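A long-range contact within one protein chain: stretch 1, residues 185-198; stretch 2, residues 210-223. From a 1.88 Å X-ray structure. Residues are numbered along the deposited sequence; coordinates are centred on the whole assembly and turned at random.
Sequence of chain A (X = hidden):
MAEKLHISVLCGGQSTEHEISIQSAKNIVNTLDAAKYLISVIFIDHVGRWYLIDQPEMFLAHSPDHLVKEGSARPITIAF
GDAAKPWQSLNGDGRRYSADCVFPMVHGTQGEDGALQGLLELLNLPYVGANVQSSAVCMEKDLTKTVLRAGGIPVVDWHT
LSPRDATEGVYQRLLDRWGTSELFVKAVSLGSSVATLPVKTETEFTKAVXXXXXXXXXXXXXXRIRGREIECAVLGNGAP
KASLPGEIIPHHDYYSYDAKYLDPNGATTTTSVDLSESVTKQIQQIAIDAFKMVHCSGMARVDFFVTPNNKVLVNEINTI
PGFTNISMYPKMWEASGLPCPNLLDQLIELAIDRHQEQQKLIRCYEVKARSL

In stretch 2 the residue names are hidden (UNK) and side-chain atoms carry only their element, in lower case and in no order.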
# COMPACT_ATOMS: atom_id res chain seq x y z
N VAL A 185 21.33 8.15 10.29
CA VAL A 185 20.69 8.58 9.06
C VAL A 185 20.31 7.32 8.30
O VAL A 185 21.19 6.56 7.90
CB VAL A 185 21.61 9.49 8.22
CG1 VAL A 185 20.94 9.88 6.90
CG2 VAL A 185 21.99 10.74 9.04
N LYS A 186 19.01 7.11 8.13
CA LYS A 186 18.44 5.84 7.67
C LYS A 186 17.55 6.05 6.44
O LYS A 186 16.75 6.97 6.42
CB LYS A 186 17.51 5.28 8.74
CG LYS A 186 18.13 4.67 9.98
CD LYS A 186 17.00 4.05 10.82
CE LYS A 186 17.52 3.13 11.93
NZ LYS A 186 18.33 3.87 12.94
N ALA A 187 17.65 5.17 5.45
CA ALA A 187 16.61 5.13 4.43
C ALA A 187 15.28 4.82 5.12
O ALA A 187 15.23 4.01 6.05
CB ALA A 187 16.93 4.07 3.39
N VAL A 188 14.20 5.45 4.68
CA VAL A 188 12.89 5.15 5.28
C VAL A 188 12.43 3.73 4.98
O VAL A 188 11.75 3.11 5.79
CB VAL A 188 11.78 6.13 4.83
CG1 VAL A 188 12.07 7.55 5.31
CG2 VAL A 188 11.59 6.07 3.32
N SER A 189 12.82 3.20 3.83
CA SER A 189 12.20 1.96 3.38
C SER A 189 13.19 0.88 2.99
O SER A 189 12.82 -0.08 2.33
CB SER A 189 11.28 2.25 2.19
OG SER A 189 12.05 2.59 1.05
N LEU A 190 14.45 1.03 3.40
CA LEU A 190 15.46 0.02 3.08
C LEU A 190 16.11 -0.50 4.36
O LEU A 190 16.47 0.29 5.24
CB LEU A 190 16.52 0.59 2.14
CG LEU A 190 16.00 1.22 0.86
CD1 LEU A 190 17.16 1.84 0.07
CD2 LEU A 190 15.25 0.18 0.03
N GLY A 191 16.28 -1.81 4.45
CA GLY A 191 16.78 -2.44 5.66
C GLY A 191 18.28 -2.68 5.72
O GLY A 191 18.88 -2.60 6.79
N SER A 192 18.89 -2.99 4.58
CA SER A 192 20.33 -3.22 4.52
C SER A 192 21.10 -2.17 5.32
O SER A 192 20.73 -1.00 5.35
CB SER A 192 20.82 -3.25 3.07
OG SER A 192 22.23 -3.20 3.01
N SER A 193 22.18 -2.62 5.96
CA SER A 193 23.02 -1.75 6.78
C SER A 193 23.67 -0.64 5.95
O SER A 193 24.09 0.38 6.50
CB SER A 193 24.11 -2.58 7.46
OG SER A 193 24.97 -3.17 6.50
N VAL A 194 23.77 -0.86 4.65
CA VAL A 194 24.31 0.15 3.74
C VAL A 194 23.50 1.44 3.85
O VAL A 194 24.01 2.54 3.63
CB VAL A 194 24.29 -0.36 2.28
CG1 VAL A 194 24.48 0.78 1.30
CG2 VAL A 194 25.35 -1.44 2.08
N ALA A 195 22.22 1.30 4.20
CA ALA A 195 21.30 2.43 4.19
C ALA A 195 20.99 2.96 5.59
O ALA A 195 20.02 3.69 5.75
CB ALA A 195 20.01 2.06 3.47
N THR A 196 21.79 2.59 6.58
CA THR A 196 21.65 3.10 7.95
C THR A 196 23.01 3.57 8.45
O THR A 196 23.89 2.76 8.74
CB THR A 196 21.10 2.02 8.91
OG1 THR A 196 19.79 1.63 8.48
CG2 THR A 196 21.01 2.56 10.31
N LEU A 197 23.18 4.88 8.55
CA LEU A 197 24.49 5.46 8.78
C LEU A 197 24.56 6.19 10.11
O LEU A 197 23.80 7.12 10.35
CB LEU A 197 24.82 6.42 7.63
CG LEU A 197 24.72 5.81 6.23
CD1 LEU A 197 25.14 6.83 5.19
CD2 LEU A 197 25.59 4.57 6.14
N PRO A 198 25.48 5.76 11.00
CA PRO A 198 25.68 6.46 12.27
C PRO A 198 26.51 7.71 12.03
O PRO A 198 27.48 7.66 11.27
CB PRO A 198 26.47 5.45 13.10
CG PRO A 198 27.27 4.70 12.08
CD PRO A 198 26.35 4.57 10.88
N UNK A 210 23.53 12.69 2.01
CA UNK A 210 23.81 12.58 0.58
C UNK A 210 23.86 11.12 0.16
O UNK A 210 23.30 10.73 -0.87
c UNK A 210 26.66 14.22 -1.51
c UNK A 210 25.56 13.22 -1.20
c UNK A 210 27.00 14.24 -3.00
n UNK A 210 27.66 15.51 -3.40
c UNK A 210 25.14 13.29 0.26
N UNK A 211 24.53 10.30 0.97
CA UNK A 211 24.70 8.89 0.66
C UNK A 211 23.37 8.15 0.63
O UNK A 211 23.07 7.42 -0.31
o UNK A 211 26.92 4.92 1.02
c UNK A 211 25.63 8.24 1.67
o UNK A 211 26.91 6.70 -0.27
c UNK A 211 26.53 6.08 0.74
c UNK A 211 25.56 6.73 1.70
N UNK A 212 22.56 8.34 1.67
CA UNK A 212 21.29 7.64 1.73
C UNK A 212 20.36 8.05 0.60
O UNK A 212 19.59 7.22 0.11
c UNK A 212 19.17 7.24 3.00
c UNK A 212 20.57 7.84 3.07
c UNK A 212 21.39 7.20 4.19
N UNK A 213 20.43 9.31 0.18
CA UNK A 213 19.60 9.75 -0.94
C UNK A 213 20.03 9.16 -2.27
O UNK A 213 19.37 9.37 -3.29
c UNK A 213 18.95 13.08 0.55
c UNK A 213 19.54 11.26 -1.05
c UNK A 213 18.08 13.68 1.45
c UNK A 213 16.87 13.10 1.72
c UNK A 213 18.60 11.90 -0.09
c UNK A 213 16.51 11.93 1.11
c UNK A 213 17.37 11.32 0.20
N UNK A 214 21.15 8.43 -2.27
CA UNK A 214 21.50 7.65 -3.45
C UNK A 214 20.71 6.33 -3.49
O UNK A 214 20.65 5.68 -4.52
c UNK A 214 25.37 8.23 -3.41
c UNK A 214 26.32 7.40 -5.54
n UNK A 214 26.38 8.63 -6.02
n UNK A 214 26.74 6.38 -6.29
c UNK A 214 23.89 8.58 -3.62
c UNK A 214 23.00 7.34 -3.48
n UNK A 214 25.85 7.18 -4.32
N UNK A 215 20.10 5.96 -2.37
CA UNK A 215 19.42 4.66 -2.25
C UNK A 215 17.91 4.76 -2.13
O UNK A 215 17.19 3.87 -2.57
c UNK A 215 19.93 3.94 -1.01
o UNK A 215 25.55 3.64 -0.76
c UNK A 215 22.18 3.73 -2.09
c UNK A 215 22.08 3.90 0.28
c UNK A 215 21.42 3.86 -0.94
c UNK A 215 23.46 3.84 0.35
c UNK A 215 24.19 3.71 -0.82
c UNK A 215 23.55 3.66 -2.04
N UNK A 216 17.43 5.81 -1.49
CA UNK A 216 16.01 5.93 -1.18
C UNK A 216 15.62 7.39 -1.42
O UNK A 216 16.46 8.28 -1.35
c UNK A 216 14.31 5.07 0.52
o UNK A 216 13.44 5.44 -0.28
c UNK A 216 15.74 5.53 0.28
o UNK A 216 14.08 4.33 1.50
N UNK A 217 14.35 7.64 -1.70
CA UNK A 217 13.97 9.02 -2.00
C UNK A 217 13.47 9.74 -0.77
O UNK A 217 12.99 10.87 -0.84
o UNK A 217 11.51 7.82 -1.69
c UNK A 217 12.94 9.08 -3.14
c UNK A 217 11.66 8.32 -2.82
o UNK A 217 10.79 8.25 -3.71
N UNK A 218 13.59 9.10 0.38
CA UNK A 218 13.25 9.77 1.61
C UNK A 218 14.04 9.12 2.72
O UNK A 218 14.30 7.92 2.69
n UNK A 218 8.05 7.51 3.73
c UNK A 218 11.75 9.66 1.89
n UNK A 218 9.14 9.52 3.57
c UNK A 218 9.66 10.69 2.86
c UNK A 218 11.21 10.71 2.85
c UNK A 218 8.48 8.52 2.99
n UNK A 218 8.25 8.53 1.67
N UNK A 219 14.46 9.91 3.69
CA UNK A 219 15.21 9.32 4.77
C UNK A 219 14.66 9.82 6.09
O UNK A 219 13.84 10.74 6.14
c UNK A 219 17.18 11.08 4.75
c UNK A 219 17.17 11.57 6.21
c UNK A 219 16.70 9.64 4.65
c UNK A 219 18.59 11.18 4.17
N UNK A 220 15.12 9.19 7.16
CA UNK A 220 14.77 9.63 8.48
C UNK A 220 16.02 9.66 9.32
O UNK A 220 16.90 8.80 9.19
c UNK A 220 13.71 8.71 9.09
c UNK A 220 11.91 6.83 10.78
s UNK A 220 12.65 6.21 9.27
c UNK A 220 14.12 7.25 9.17
N UNK A 221 16.09 10.66 10.17
CA UNK A 221 17.17 10.78 11.12
C UNK A 221 16.59 10.38 12.47
O UNK A 221 15.45 10.74 12.79
c UNK A 221 17.70 12.22 11.17
c UNK A 221 18.02 12.71 9.75
c UNK A 221 18.93 12.33 12.07
N UNK A 222 17.37 9.62 13.23
CA UNK A 222 16.94 9.17 14.54
C UNK A 222 18.05 9.36 15.55
O UNK A 222 19.23 9.28 15.22
o UNK A 222 13.79 5.60 13.20
o UNK A 222 15.79 5.11 13.93
c UNK A 222 16.54 7.69 14.51
c UNK A 222 15.23 7.43 13.77
c UNK A 222 14.92 5.94 13.62
N UNK A 223 17.68 9.63 16.80
CA UNK A 223 18.72 9.70 17.83
C UNK A 223 19.22 8.30 18.12
O UNK A 223 18.43 7.36 18.10
c UNK A 223 17.95 10.19 19.04
c UNK A 223 16.33 9.78 17.38
c UNK A 223 16.58 9.60 18.83

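Position 210 carries four carbons in a row ending in a nitrogen; its CA-to-CB bond points away from stretch 1, and the extended chain touches nothing there. This is Lys210, whose charged end suits an exposed place on the helix. Position 211 has three carbons, the third bearing two oxygens, and its second carbon lies against Leu197 CD1. This is Glu211: Glu211 CG is 3.5 Å from Leu197 CD1, so the aliphatic part packs on leucine while the carboxylate can serve as an acceptor.

At 212 one carbon carries two more, and this fork sits among Val185, Ala187 and Leu197. It is Val212, with Val212 CG2 3.8 Å from Val185 CG1 and 3.9 Å from Leu197 CD1, and Val212 CG1 3.9 Å from Ala187 CB; a short branched side chain packs here with no polar group to satisfy. Position 213 shows one carbon and a ring of six carbons without oxygen, out of reach of stretch 1: Phe213, only partly exposed, so its apolar ring is partly sheltered. Position 214 has three carbons, a nitrogen, and a carbon with two further nitrogens, also out of reach; this is Arg214, whose charge suits an exposed site.

Position 215 has one carbon, then a six-carbon ring bearing one oxygen, packed against Leu190, Val194 and Ala195. It is Tyr215: Tyr215 CE2 is 3.4 Å from Val194 CG1, and Tyr215 CB is 3.6 Å from Leu190 CD1. Tyr215 OH donates to Glu211 OE2 at 2.6 Å, so the polar tip is satisfied while the ring lies against apolar neighbours.

Position 216 has two carbons, the second carrying two oxygens, one of which meets Ser189. With both terminal atoms oxygen, it is Asp216. Asp216 OD2 accepts from Ser189 N at 2.9 Å and from Ser189 OG at 2.7 Å, which ties down the loop after the first strand. Position 217 has the same atoms but no contact with stretch 1: Asp217, whose acidic OD2 is hydrogen-bonded elsewhere in the structure.

Position 218 has three carbons, a nitrogen, and a carbon carrying two more nitrogens, with Val188 CG2 over one face of this group. It is Arg218, buried but with NE and NH2 hydrogen-bonded elsewhere in the structure; Arg218 NH2 is 3.8 Å from Val188 CG2, and Arg218 O accepts from Val188 N at 3.2 Å. Position 219 has four carbons forked at the second, reaching Val185: Leu219, apolar and buried, with Leu219 CD2 3.8 Å from Val185 CG1. Position 220, two carbons, sulfur and carbon unbranched, lies near Val188 and the Lys186 stem. It is Met220, suited to a buried site; Met220 SD is 4.2 Å from Val188 CG1.

Position 221 has a three-carbon fork on the same sheet face as Val185: Val221, buried, with Val221 CG2 4.5 Å from Val185 CG2. Position 222 has three carbons, the third bearing two oxygens, one meeting Lys186 NZ. It is Glu222, supplying the opposite charge in a salt bridge, Glu222 OE1 to Lys186 NZ, 3.0 Å. At 223 three carbons close onto the backbone nitrogen, touching nothing in stretch 1: Pro223, partly exposed, where no side-chain partner is required.

The contact rests on antiparallel pairing: Lys186 N to Met220 O and Met220 N to Lys186 O, both 2.9 Å. Apolar packing around Val212 and Tyr215, the Asp216 anchor and the salt bridge complete it.

Stretch 2 210-223: KEVFRYDDRLMVEP
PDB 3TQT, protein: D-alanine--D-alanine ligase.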